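Local coordinates for protein metagenomic carboxyl esterase MGS0156 (PDB 5D8M) that probably hydrolyses carboxylic esters, as a carboxyl esterase of the alpha/beta-hydrolase type, at residues A[34-39]-A[76-81]; A[39-44]-A[328-333]; A[153-158]-A[182-187]; A[245-250]-A[284-289]. One frame throughout, in Å; residues are numbered along the deposited sequence.

Contact 1: A[34-39]-A[76-81]; sequences RGRFRE and RPVPLG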
loop_
_atom_site.group_PDB
_atom_site.type_symbol
_atom_site.label_atom_id
_atom_site.label_comp_id
_atom_site.label_asym_id
_atom_site.label_seq_id
_atom_site.Cartn_x
_atom_site.Cartn_y
_atom_site.Cartn_z
ATOM N N ARG A 34 0.244 -1.298 -16.494
ATOM C CA ARG A 34 -1.189 -1.414 -16.230
ATOM C C ARG A 34 -1.881 -2.477 -17.066
ATOM O O ARG A 34 -2.807 -3.138 -16.593
ATOM C CB ARG A 34 -1.895 -0.076 -16.474
ATOM C CG ARG A 34 -1.612 0.970 -15.424
ATOM C CD ARG A 34 -2.291 2.273 -15.763
ATOM N NE ARG A 34 -1.705 2.902 -16.948
ATOM C CZ ARG A 34 -2.371 3.745 -17.729
ATOM N NH1 ARG A 34 -3.641 4.028 -17.452
ATOM N NH2 ARG A 34 -1.768 4.308 -18.782
ATOM N N GLY A 35 -1.462 -2.590 -18.324
ATOM C CA GLY A 35 -2.067 -3.516 -19.260
ATOM C C GLY A 35 -1.781 -4.967 -18.904
ATOM O O GLY A 35 -2.683 -5.792 -18.899
ATOM N N ARG A 36 -0.525 -5.284 -18.613
ATOM C CA ARG A 36 -0.176 -6.656 -18.291
ATOM C C ARG A 36 -0.750 -7.036 -16.918
ATOM O O ARG A 36 -1.233 -8.157 -16.721
ATOM C CB ARG A 36 1.343 -6.855 -18.330
ATOM C CG ARG A 36 1.813 -8.290 -18.011
ATOM C CD ARG A 36 1.174 -9.335 -18.910
ATOM N NE ARG A 36 1.680 -10.672 -18.609
ATOM C CZ ARG A 36 1.243 -11.793 -19.180
ATOM N NH1 ARG A 36 0.278 -11.749 -20.094
ATOM N NH2 ARG A 36 1.782 -12.960 -18.850
ATOM N N PHE A 37 -0.748 -6.095 -15.981
ATOM C CA PHE A 37 -1.311 -6.410 -14.673
ATOM C C PHE A 37 -2.821 -6.711 -14.772
ATOM O O PHE A 37 -3.294 -7.682 -14.163
ATOM C CB PHE A 37 -1.037 -5.285 -13.673
ATOM C CG PHE A 37 -1.453 -5.619 -12.262
ATOM C CD1 PHE A 37 -0.657 -6.429 -11.457
ATOM C CD2 PHE A 37 -2.659 -5.170 -11.764
ATOM C CE1 PHE A 37 -1.053 -6.758 -10.150
ATOM C CE2 PHE A 37 -3.066 -5.487 -10.461
ATOM C CZ PHE A 37 -2.255 -6.278 -9.656
ATOM N N ARG A 38 -3.567 -5.904 -15.537
ATOM C CA ARG A 38 -5.003 -6.174 -15.745
ATOM C C ARG A 38 -5.224 -7.563 -16.350
ATOM O O ARG A 38 -6.105 -8.321 -15.932
ATOM C CB ARG A 38 -5.652 -5.115 -16.656
ATOM C CG ARG A 38 -7.126 -5.420 -16.992
ATOM C CD ARG A 38 -7.767 -4.362 -17.924
ATOM N NE ARG A 38 -7.603 -2.996 -17.402
ATOM C CZ ARG A 38 -8.372 -2.431 -16.477
ATOM N NH1 ARG A 38 -9.388 -3.098 -15.957
ATOM N NH2 ARG A 38 -8.121 -1.185 -16.076
ATOM N N GLU A 39 -4.393 -7.887 -17.328
ATOM C CA GLU A 39 -4.438 -9.163 -18.003
ATOM C C GLU A 39 -4.246 -10.333 -17.030
ATOM O O GLU A 39 -4.995 -11.303 -17.053
ATOM C CB GLU A 39 -3.361 -9.174 -19.086
ATOM C CG GLU A 39 -3.388 -10.337 -20.062
ATOM C CD GLU A 39 -2.410 -10.099 -21.194
ATOM O OE1 GLU A 39 -1.549 -9.201 -21.051
ATOM O OE2 GLU A 39 -2.522 -10.769 -22.238
ATOM N N ARG A 76 0.324 -12.722 -24.087
ATOM C CA ARG A 76 1.200 -13.777 -23.600
ATOM C C ARG A 76 0.490 -14.523 -22.473
ATOM O O ARG A 76 -0.268 -13.915 -21.714
ATOM C CB ARG A 76 2.549 -13.204 -23.154
ATOM C CG ARG A 76 2.976 -13.602 -21.760
ATOM C CD ARG A 76 4.444 -13.269 -21.445
ATOM N NE ARG A 76 4.936 -11.922 -21.801
ATOM C CZ ARG A 76 4.299 -10.751 -21.657
ATOM N NH1 ARG A 76 3.072 -10.667 -21.182
ATOM N NH2 ARG A 76 4.903 -9.631 -22.018
ATOM N N PRO A 77 0.688 -15.853 -22.400
ATOM C CA PRO A 77 -0.041 -16.677 -21.421
ATOM C C PRO A 77 0.172 -16.230 -19.986
ATOM O O PRO A 77 1.270 -15.862 -19.596
ATOM C CB PRO A 77 0.521 -18.091 -21.639
ATOM C CG PRO A 77 1.782 -17.908 -22.459
ATOM C CD PRO A 77 1.544 -16.668 -23.282
ATOM N N VAL A 78 -0.897 -16.259 -19.208
ATOM C CA VAL A 78 -0.796 -15.947 -17.793
ATOM C C VAL A 78 -0.548 -17.244 -17.018
ATOM O O VAL A 78 -1.348 -18.165 -17.095
ATOM C CB VAL A 78 -2.067 -15.251 -17.269
ATOM C CG1 VAL A 78 -1.935 -14.934 -15.774
ATOM C CG2 VAL A 78 -2.336 -13.968 -18.069
ATOM N N PRO A 79 0.582 -17.319 -16.292
ATOM C CA PRO A 79 0.883 -18.467 -15.427
ATOM C C PRO A 79 -0.240 -18.683 -14.426
ATOM O O PRO A 79 -0.631 -17.735 -13.748
ATOM C CB PRO A 79 2.173 -18.053 -14.711
ATOM C CG PRO A 79 2.754 -16.943 -15.564
ATOM C CD PRO A 79 1.558 -16.227 -16.119
ATOM N N LEU A 80 -0.772 -19.893 -14.339
ATOM C CA LEU A 80 -1.897 -20.131 -13.430
ATOM C C LEU A 80 -1.665 -21.366 -12.572
ATOM O O LEU A 80 -2.580 -21.865 -11.910
ATOM C CB LEU A 80 -3.199 -20.258 -14.230
ATOM C CG LEU A 80 -3.648 -18.914 -14.818
ATOM C CD1 LEU A 80 -4.769 -19.078 -15.863
ATOM C CD2 LEU A 80 -4.094 -17.959 -13.694
ATOM N N GLY A 81 -0.435 -21.856 -12.579
ATOM C CA GLY A 81 -0.072 -22.990 -11.757
ATOM C C GLY A 81 0.662 -22.551 -10.507
ATOM O O GLY A 81 0.657 -21.388 -10.157
HETATM O O HOH W 1 -2.801 -13.397 -22.006
#

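Contact 2: A[39-44]-A[328-333]; sequences EIMTAI and LEAIAR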
loop_
_atom_site.group_PDB
_atom_site.type_symbol
_atom_site.label_atom_id
_atom_site.label_comp_id
_atom_site.label_asym_id
_atom_site.label_seq_id
_atom_site.Cartn_x
_atom_site.Cartn_y
_atom_site.Cartn_z
ATOM N N GLU A 39 -4.393 -7.887 -17.328
ATOM C CA GLU A 39 -4.438 -9.163 -18.003
ATOM C C GLU A 39 -4.246 -10.333 -17.030
ATOM O O GLU A 39 -4.995 -11.303 -17.053
ATOM C CB GLU A 39 -3.361 -9.174 -19.086
ATOM C CG GLU A 39 -3.388 -10.337 -20.062
ATOM C CD GLU A 39 -2.410 -10.099 -21.194
ATOM O OE1 GLU A 39 -1.549 -9.201 -21.051
ATOM O OE2 GLU A 39 -2.522 -10.769 -22.238
ATOM N N ILE A 40 -3.222 -10.233 -16.190
ATOM C CA ILE A 40 -2.933 -11.250 -15.188
ATOM C C ILE A 40 -4.070 -11.376 -14.178
ATOM O O ILE A 40 -4.552 -12.488 -13.909
ATOM C CB ILE A 40 -1.617 -10.926 -14.460
ATOM C CG1 ILE A 40 -0.441 -11.196 -15.406
ATOM C CG2 ILE A 40 -1.486 -11.745 -13.171
ATOM C CD1 ILE A 40 0.919 -10.756 -14.843
HETATM N N MSE A 41 -4.524 -10.249 -13.632
HETATM C CA MSE A 41 -5.542 -10.312 -12.580
HETATM C C MSE A 41 -6.858 -10.841 -13.151
HETATM O O MSE A 41 -7.541 -11.667 -12.536
HETATM C CB MSE A 41 -5.740 -8.946 -11.921
HETATM C CG MSE A 41 -6.583 -8.995 -10.658
HETATM SE SE MSE A 41 -6.570 -7.306 -9.680
HETATM C CE MSE A 41 -7.969 -7.777 -8.360
ATOM N N THR A 42 -7.179 -10.409 -14.357
ATOM C CA THR A 42 -8.392 -10.843 -15.030
ATOM C C THR A 42 -8.420 -12.367 -15.305
ATOM O O THR A 42 -9.444 -13.025 -15.081
ATOM C CB THR A 42 -8.570 -10.048 -16.348
ATOM O OG1 THR A 42 -8.743 -8.657 -16.028
ATOM C CG2 THR A 42 -9.772 -10.546 -17.130
ATOM N N ALA A 43 -7.297 -12.914 -15.774
ATOM C CA ALA A 43 -7.150 -14.352 -16.018
ATOM C C ALA A 43 -7.223 -15.158 -14.726
ATOM O O ALA A 43 -7.828 -16.234 -14.697
ATOM C CB ALA A 43 -5.826 -14.640 -16.743
ATOM N N ILE A 44 -6.617 -14.625 -13.658
ATOM C CA ILE A 44 -6.659 -15.274 -12.346
ATOM C C ILE A 44 -8.103 -15.470 -11.898
ATOM O O ILE A 44 -8.495 -16.554 -11.459
ATOM C CB ILE A 44 -5.860 -14.456 -11.283
ATOM C CG1 ILE A 44 -4.356 -14.694 -11.484
ATOM C CG2 ILE A 44 -6.266 -14.840 -9.854
ATOM C CD1 ILE A 44 -3.479 -13.876 -10.572
ATOM N N LEU A 328 -3.590 -9.867 -4.628
ATOM C CA LEU A 328 -2.296 -10.276 -4.096
ATOM C C LEU A 328 -1.648 -11.347 -4.989
ATOM O O LEU A 328 -0.442 -11.311 -5.224
ATOM C CB LEU A 328 -2.434 -10.803 -2.670
ATOM C CG LEU A 328 -1.135 -11.068 -1.904
ATOM C CD1 LEU A 328 -0.349 -9.758 -1.732
ATOM C CD2 LEU A 328 -1.427 -11.711 -0.531
ATOM N N GLU A 329 -2.445 -12.303 -5.468
ATOM C CA GLU A 329 -1.933 -13.278 -6.405
ATOM C C GLU A 329 -1.445 -12.633 -7.712
ATOM O O GLU A 329 -0.384 -13.000 -8.230
ATOM C CB GLU A 329 -2.991 -14.352 -6.695
ATOM C CG GLU A 329 -2.405 -15.527 -7.466
ATOM C CD GLU A 329 -3.454 -16.506 -7.989
ATOM O OE1 GLU A 329 -4.537 -16.669 -7.350
ATOM O OE2 GLU A 329 -3.199 -17.111 -9.058
ATOM N N ALA A 330 -2.195 -11.670 -8.243
ATOM C CA ALA A 330 -1.760 -10.962 -9.443
ATOM C C ALA A 330 -0.445 -10.218 -9.193
ATOM O O ALA A 330 0.459 -10.228 -10.042
ATOM C CB ALA A 330 -2.864 -9.974 -9.934
ATOM N N ILE A 331 -0.340 -9.578 -8.034
ATOM C CA ILE A 331 0.901 -8.905 -7.669
ATOM C C ILE A 331 2.074 -9.896 -7.699
ATOM O O ILE A 331 3.072 -9.631 -8.370
ATOM C CB ILE A 331 0.802 -8.257 -6.271
ATOM C CG1 ILE A 331 -0.140 -7.045 -6.306
ATOM C CG2 ILE A 331 2.202 -7.910 -5.697
ATOM C CD1 ILE A 331 -0.544 -6.616 -4.898
ATOM N N ALA A 332 1.941 -11.016 -6.987
ATOM C CA ALA A 332 2.987 -12.041 -6.932
ATOM C C ALA A 332 3.379 -12.545 -8.315
ATOM O O ALA A 332 4.554 -12.731 -8.590
ATOM C CB ALA A 332 2.541 -13.241 -6.045
ATOM N N ARG A 333 2.391 -12.815 -9.163
ATOM C CA ARG A 333 2.659 -13.351 -10.491
ATOM C C ARG A 333 3.289 -12.307 -11.414
ATOM O O ARG A 333 4.155 -12.652 -12.222
ATOM C CB ARG A 333 1.378 -13.915 -11.125
ATOM C CG ARG A 333 0.861 -15.176 -10.405
ATOM C CD ARG A 333 -0.063 -15.951 -11.307
ATOM N NE ARG A 333 -0.814 -16.994 -10.615
ATOM C CZ ARG A 333 -0.400 -18.247 -10.462
ATOM N NH1 ARG A 333 0.789 -18.640 -10.938
ATOM N NH2 ARG A 333 -1.184 -19.108 -9.837
#

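Contact 3: A[153-158]-A[182-187]; sequences VFVTHS and VSVAGA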
loop_
_atom_site.group_PDB
_atom_site.type_symbol
_atom_site.label_atom_id
_atom_site.label_comp_id
_atom_site.label_asym_id
_atom_site.label_seq_id
_atom_site.Cartn_x
_atom_site.Cartn_y
_atom_site.Cartn_z
ATOM N N VAL A 153 9.997 -10.214 -1.551
ATOM C CA VAL A 153 9.158 -9.219 -2.204
ATOM C C VAL A 153 8.256 -8.557 -1.164
ATOM O O VAL A 153 7.326 -9.178 -0.661
ATOM C CB VAL A 153 8.307 -9.852 -3.331
ATOM C CG1 VAL A 153 7.307 -8.810 -3.910
ATOM C CG2 VAL A 153 9.219 -10.407 -4.424
ATOM N N PHE A 154 8.542 -7.304 -0.821
ATOM C CA PHE A 154 7.683 -6.574 0.104
ATOM C C PHE A 154 6.364 -6.249 -0.579
ATOM O O PHE A 154 6.351 -5.848 -1.744
ATOM C CB PHE A 154 8.338 -5.267 0.575
ATOM C CG PHE A 154 9.474 -5.468 1.558
ATOM C CD1 PHE A 154 9.210 -5.713 2.892
ATOM C CD2 PHE A 154 10.803 -5.405 1.139
ATOM C CE1 PHE A 154 10.239 -5.891 3.818
ATOM C CE2 PHE A 154 11.844 -5.580 2.061
ATOM C CZ PHE A 154 11.556 -5.816 3.408
ATOM N N VAL A 155 5.268 -6.457 0.148
ATOM C CA VAL A 155 3.965 -5.967 -0.262
ATOM C C VAL A 155 3.441 -5.137 0.889
ATOM O O VAL A 155 3.229 -5.656 1.987
ATOM C CB VAL A 155 2.986 -7.099 -0.594
ATOM C CG1 VAL A 155 1.658 -6.520 -1.046
ATOM C CG2 VAL A 155 3.584 -7.990 -1.702
ATOM N N THR A 156 3.309 -3.838 0.648
ATOM C CA THR A 156 3.152 -2.879 1.723
ATOM C C THR A 156 1.857 -2.124 1.540
ATOM O O THR A 156 1.359 -2.017 0.415
ATOM C CB THR A 156 4.361 -1.883 1.749
ATOM O OG1 THR A 156 4.379 -1.088 0.549
ATOM C CG2 THR A 156 5.685 -2.635 1.789
ATOM N N HIS A 157 1.313 -1.593 2.637
ATOM C CA HIS A 157 0.077 -0.823 2.579
ATOM C C HIS A 157 0.266 0.486 3.348
ATOM O O HIS A 157 0.843 0.496 4.450
ATOM C CB HIS A 157 -1.094 -1.642 3.166
ATOM C CG HIS A 157 -2.410 -0.914 3.189
ATOM N ND1 HIS A 157 -3.110 -0.684 4.354
ATOM C CD2 HIS A 157 -3.157 -0.386 2.191
ATOM C CE1 HIS A 157 -4.236 -0.055 4.074
ATOM N NE2 HIS A 157 -4.293 0.133 2.767
ATOM N N SER A 158 -0.199 1.579 2.744
ATOM C CA SER A 158 -0.240 2.859 3.438
ATOM C C SER A 158 1.145 3.293 3.950
ATOM O O SER A 158 2.123 3.335 3.217
ATOM C CB SER A 158 -1.238 2.755 4.588
ATOM O OG SER A 158 -1.512 4.015 5.169
ATOM N N VAL A 182 6.466 -3.677 -3.486
ATOM C CA VAL A 182 5.186 -3.333 -4.062
ATOM C C VAL A 182 4.425 -2.469 -3.082
ATOM O O VAL A 182 4.225 -2.845 -1.930
ATOM C CB VAL A 182 4.352 -4.579 -4.375
ATOM C CG1 VAL A 182 3.032 -4.153 -5.012
ATOM C CG2 VAL A 182 5.143 -5.506 -5.301
ATOM N N SER A 183 4.028 -1.298 -3.542
ATOM C CA SER A 183 3.234 -0.377 -2.763
ATOM C C SER A 183 1.749 -0.529 -3.117
ATOM O O SER A 183 1.375 -0.390 -4.290
ATOM C CB SER A 183 3.718 1.066 -3.061
ATOM O OG SER A 183 3.079 2.014 -2.231
ATOM N N VAL A 184 0.913 -0.789 -2.118
ATOM C CA VAL A 184 -0.530 -0.847 -2.281
ATOM C C VAL A 184 -1.185 0.281 -1.475
ATOM O O VAL A 184 -1.199 0.237 -0.241
ATOM C CB VAL A 184 -1.093 -2.216 -1.812
ATOM C CG1 VAL A 184 -2.572 -2.322 -2.108
ATOM C CG2 VAL A 184 -0.299 -3.383 -2.478
ATOM N N ALA A 185 -1.725 1.285 -2.170
ATOM C CA ALA A 185 -2.189 2.504 -1.527
ATOM C C ALA A 185 -1.121 3.027 -0.548
ATOM O O ALA A 185 -1.428 3.444 0.569
ATOM C CB ALA A 185 -3.516 2.265 -0.804
ATOM N N GLY A 186 0.136 2.997 -0.973
ATOM C CA GLY A 186 1.212 3.464 -0.130
ATOM C C GLY A 186 1.258 4.969 -0.066
ATOM O O GLY A 186 1.032 5.654 -1.063
ATOM N N ALA A 187 1.571 5.493 1.107
ATOM C CA ALA A 187 1.586 6.941 1.319
ATOM C C ALA A 187 2.923 7.520 0.894
ATOM O O ALA A 187 3.625 8.131 1.700
ATOM C CB ALA A 187 1.309 7.263 2.805
#

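Contact 4: A[245-250]-A[284-289]; sequences YYSLAA and AIIPGG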
loop_
_atom_site.group_PDB
_atom_site.type_symbol
_atom_site.label_atom_id
_atom_site.label_comp_id
_atom_site.label_asym_id
_atom_site.label_seq_id
_atom_site.Cartn_x
_atom_site.Cartn_y
_atom_site.Cartn_z
ATOM N N TYR A 245 10.637 -1.478 -7.948
ATOM C CA TYR A 245 9.497 -0.889 -7.254
ATOM C C TYR A 245 8.244 -0.957 -8.118
ATOM O O TYR A 245 8.305 -0.781 -9.345
ATOM C CB TYR A 245 9.809 0.564 -6.859
ATOM C CG TYR A 245 11.094 0.660 -6.068
ATOM C CD1 TYR A 245 11.106 0.436 -4.699
ATOM C CD2 TYR A 245 12.301 0.936 -6.696
ATOM C CE1 TYR A 245 12.285 0.496 -3.978
ATOM C CE2 TYR A 245 13.482 1.000 -5.983
ATOM C CZ TYR A 245 13.473 0.779 -4.625
ATOM O OH TYR A 245 14.670 0.852 -3.913
ATOM N N TYR A 246 7.118 -1.219 -7.466
ATOM C CA TYR A 246 5.840 -1.347 -8.143
ATOM C C TYR A 246 4.777 -0.669 -7.312
ATOM O O TYR A 246 4.823 -0.736 -6.080
ATOM C CB TYR A 246 5.462 -2.825 -8.353
ATOM C CG TYR A 246 6.558 -3.676 -8.977
ATOM C CD1 TYR A 246 7.555 -4.240 -8.190
ATOM C CD2 TYR A 246 6.566 -3.942 -10.343
ATOM C CE1 TYR A 246 8.563 -5.041 -8.755
ATOM C CE2 TYR A 246 7.554 -4.738 -10.914
ATOM C CZ TYR A 246 8.549 -5.277 -10.114
ATOM O OH TYR A 246 9.507 -6.069 -10.657
ATOM N N SER A 247 3.798 -0.040 -7.962
ATOM C CA SER A 247 2.784 0.681 -7.195
ATOM C C SER A 247 1.380 0.445 -7.746
ATOM O O SER A 247 1.171 0.420 -8.978
ATOM C CB SER A 247 3.080 2.193 -7.196
ATOM O OG SER A 247 4.375 2.478 -6.662
ATOM N N LEU A 248 0.445 0.302 -6.809
ATOM C CA LEU A 248 -0.992 0.306 -7.047
ATOM C C LEU A 248 -1.567 1.478 -6.275
ATOM O O LEU A 248 -1.267 1.637 -5.095
ATOM C CB LEU A 248 -1.632 -0.999 -6.583
ATOM C CG LEU A 248 -1.299 -2.220 -7.437
ATOM C CD1 LEU A 248 -1.447 -3.481 -6.578
ATOM C CD2 LEU A 248 -2.240 -2.303 -8.629
ATOM N N ALA A 249 -2.353 2.318 -6.947
ATOM C CA ALA A 249 -2.993 3.439 -6.278
ATOM C C ALA A 249 -4.521 3.300 -6.314
ATOM O O ALA A 249 -5.133 3.390 -7.372
ATOM C CB ALA A 249 -2.550 4.754 -6.921
ATOM N N ALA A 250 -5.138 3.085 -5.149
ATOM C CA ALA A 250 -6.576 2.833 -5.100
ATOM C C ALA A 250 -7.411 4.112 -5.080
ATOM O O ALA A 250 -6.968 5.163 -4.587
ATOM C CB ALA A 250 -6.908 1.979 -3.889
ATOM N N ALA A 284 0.785 8.306 -4.441
ATOM C CA ALA A 284 0.843 6.906 -4.042
ATOM C C ALA A 284 1.635 6.066 -5.025
ATOM O O ALA A 284 1.460 4.830 -5.104
ATOM C CB ALA A 284 -0.589 6.332 -3.889
ATOM N N ILE A 285 2.500 6.732 -5.785
ATOM C CA ILE A 285 3.274 6.037 -6.784
ATOM C C ILE A 285 4.759 6.272 -6.559
ATOM O O ILE A 285 5.225 7.420 -6.528
ATOM C CB ILE A 285 2.849 6.480 -8.196
ATOM C CG1 ILE A 285 1.361 6.113 -8.400
ATOM C CG2 ILE A 285 3.734 5.794 -9.263
ATOM C CD1 ILE A 285 0.711 6.775 -9.604
ATOM N N ILE A 286 5.499 5.180 -6.391
ATOM C CA ILE A 286 6.946 5.257 -6.210
ATOM C C ILE A 286 7.632 5.692 -7.517
ATOM O O ILE A 286 7.545 4.996 -8.530
ATOM C CB ILE A 286 7.521 3.896 -5.747
ATOM C CG1 ILE A 286 6.836 3.438 -4.436
ATOM C CG2 ILE A 286 9.065 3.964 -5.670
ATOM C CD1 ILE A 286 7.212 1.960 -3.979
ATOM N N PRO A 287 8.322 6.847 -7.494
ATOM C CA PRO A 287 8.947 7.324 -8.733
ATOM C C PRO A 287 10.060 6.372 -9.193
ATOM O O PRO A 287 10.719 5.756 -8.350
ATOM C CB PRO A 287 9.491 8.715 -8.356
ATOM C CG PRO A 287 9.636 8.691 -6.867
ATOM C CD PRO A 287 8.519 7.779 -6.367
ATOM N N GLY A 288 10.223 6.227 -10.504
ATOM C CA GLY A 288 11.215 5.322 -11.073
ATOM C C GLY A 288 10.770 3.862 -11.065
ATOM O O GLY A 288 11.504 2.987 -11.516
ATOM N N GLY A 289 9.576 3.596 -10.536
ATOM C CA GLY A 289 9.048 2.248 -10.499
ATOM C C GLY A 289 8.134 1.864 -11.653
ATOM O O GLY A 289 8.162 2.472 -12.728
HETATM O O HOH W 2 11.982 -0.232 -10.403
HETATM O O HOH W 3 6.241 2.380 -8.663
HETATM O O HOH W 4 0.913 2.709 -3.707
#

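Contact 1: A[34-39]-A[76-81]
The R36 guanidinium carries the R76 guanidinium over one of its faces, with the two planes turned 66° apart. E39 OE1 and the carbonyl oxygens of R76 and P77 lie along its edge. R36 NH1 donates to R76 O at 2.8 Å and R36 NH2 to P77 O at 3.0 Å, so one side chain of helix 34-48 grips two consecutive carbonyls of the loop. In both bonds the acceptor lies near the guanidinium plane, but the donor stands above the carbonyl plane. A bend at chi2 (55°) turns the R36 chain toward the loop.

E39, one helical turn on, adds a weak bond from R36 NH1 to E39 OE1 (3.3 Å), and a water links E39 OE2 to R76 O. E39 also accepts from the backbone N of T74 and G75. V78 CG2 packs 3.9 Å from E39 O and also lies near R36 NH1.

R76 NH1 and R36 NE are both donors, yet approach to 2.9 Å without bonding. Such crowding of like charges would be costly alone; the salt bridge from R36 NH2 to E337, together with E39 nearby, probably offsets it, leaving a surface contact held mainly by arginine-to-carbonyl bonds.

Contact 2: A[39-44]-A[328-333]
Two helices flanking the central parallel sheet of this alpha/beta-hydrolase fold, 34-48 and 324-338, cross here in a buried knobs-into-holes contact. The short segments run at 130° to each other, and their axes come within 8.8 Å. A330 is the knob: its methyl enters the hole formed by F37, I40, M41 and I44, and the small side chain permits this close approach. CB of M41, a selenomethionine, lies 3.6 Å from A330 CB, while I40 CG2, anti to its backbone N, rests 3.8 Å from A330 CA. I44 reaches across with its other branch; CG1 is anti to the carbonyl carbon, and the terminal CD1 comes 3.5 Å from A330 N.

I44 also crosses E329 obliquely, laying CG1 and CG2 along the carboxylate. That buried charge is well provided for: R333, one turn later in the same helix, grips E329 OE2 side-on with NE and NH2, and H48 NE2 bonds to E329 OE1. D113 lies close to OE1 as well, a like-charge approach that may raise the pKa of one of the two acids. An alanine in place of E329 would probably leave the R333 guanidinium less firmly oriented, deprive H48 of its acceptor and loosen the packing against I44. Both R333 bonds lie close to the guanidinium plane, but they meet the acid differently: NE uses the anti lone pair of E329 OE2 at 2.9 Å, whereas NH2 approaches from above the carboxylate plane.

Contact 3: A[153-158]-A[182-187]
Parallel strand pairing brings 153-157 and 182-184 together through a backbone ladder: V182 N donates to F154 O (2.8 Å), T156 N to V182 O (2.9 Å) and V184 N to T156 O (2.9 Å). V182 O accepts a second hydrogen bond, from T156 OG1 at 3.0 Å, because the hydroxyl sits between its own backbone N and carbonyl carbon and so turns back onto the neighbouring strand. The two donors divide the oxygen, T156 N arriving nearly along the C=O axis and OG1 from above the carbonyl plane.

On the sheet face of V155 and V182, methyl groups interlock, V155 CG1 meeting V184 CG2 at 4.0 Å. H157 projects to this face too, its ring edge directed so that CD2 lies 3.2 Å from V184 O. Further along the chain, S158 N makes weak bonds to V184 O and A185 O, and A187 N closes a straight bond to S158 O at 3.1 Å.

Further out, helix 324-338 covers the valine face with L328, I331 and V335, and helix 159-170 packs on T156 and S183. The backbone O of H299 accepts from H157 NE2, while the ring NE2 of H299 makes a weak hydrogen bond with S158 OG.

S158 has the strained backbone angles 57/-126° at a sharp strand-to-helix turn. This geometry, with the histidine at its hydroxyl, is that of the nucleophile elbow of alpha/beta hydrolases and is consistent with S158 being the catalytic serine.

Contact 4: A[245-250]-A[284-289]
A single direct hydrogen bond joins the two segments: I286 N donates to S247 OG at 2.9 Å, almost straight at 170°. The hydroxyl is placed for this by a first torsion that sets it anti to the carbonyl carbon, beside its own backbone N (chi1 -58°). Water bridges add to this link between the segments. One water hydrogen-bonds with S247 OG and donates to I286 O, so the serine is tied to both polar backbone atoms of I286; another donates to L248 O and to A284 O (2.6 Å). An alanine in place of S247 would probably leave the I286 amide without this buried acceptor and break the first bridge.

Apolar contacts accompany the polar ones. I286 crosses Y245 at about a right angle, its CG2 touching Y245 CB at 3.7 Å. Methyl meets methyl where A249 CB faces A284 CB, 3.9 Å away.

Backbone shape sets the far end. Residues I286 to G289 form a type II turn closed by G289 N to I286 O (3.2 Å), with P287 and G288 at its corners. G289 CA then passes 3.3 Å from Y245 O, too near for a CB pointing that way. Beyond this proline-glycine turn the chain enters strand 290-293, which pairs in parallel with 244-248 in the central sheet of the alpha/beta-hydrolase fold.

Overall arrangement
From the N terminus, helix 34-48 takes part in two closures. Contact 1 ties its first turn to the loop 76-81, ahead of strand 87-92; contact 2 joins its next turn to the C-terminal helix 324-338. The two cross along the chain, share E39 and touch through a probable hydrogen bond from R333 to G81 O. Contacts 3 and 4 follow in series, both within the long span that contact 2 closes. Contact 3 joins neighbouring parallel strands across the connection that holds helices 159-170 and 172-177, and contact 4 secures the approach to strand 290-293. They meet where strands 178-184 and 244-248 pair, while I331 of contact 2 packs on both.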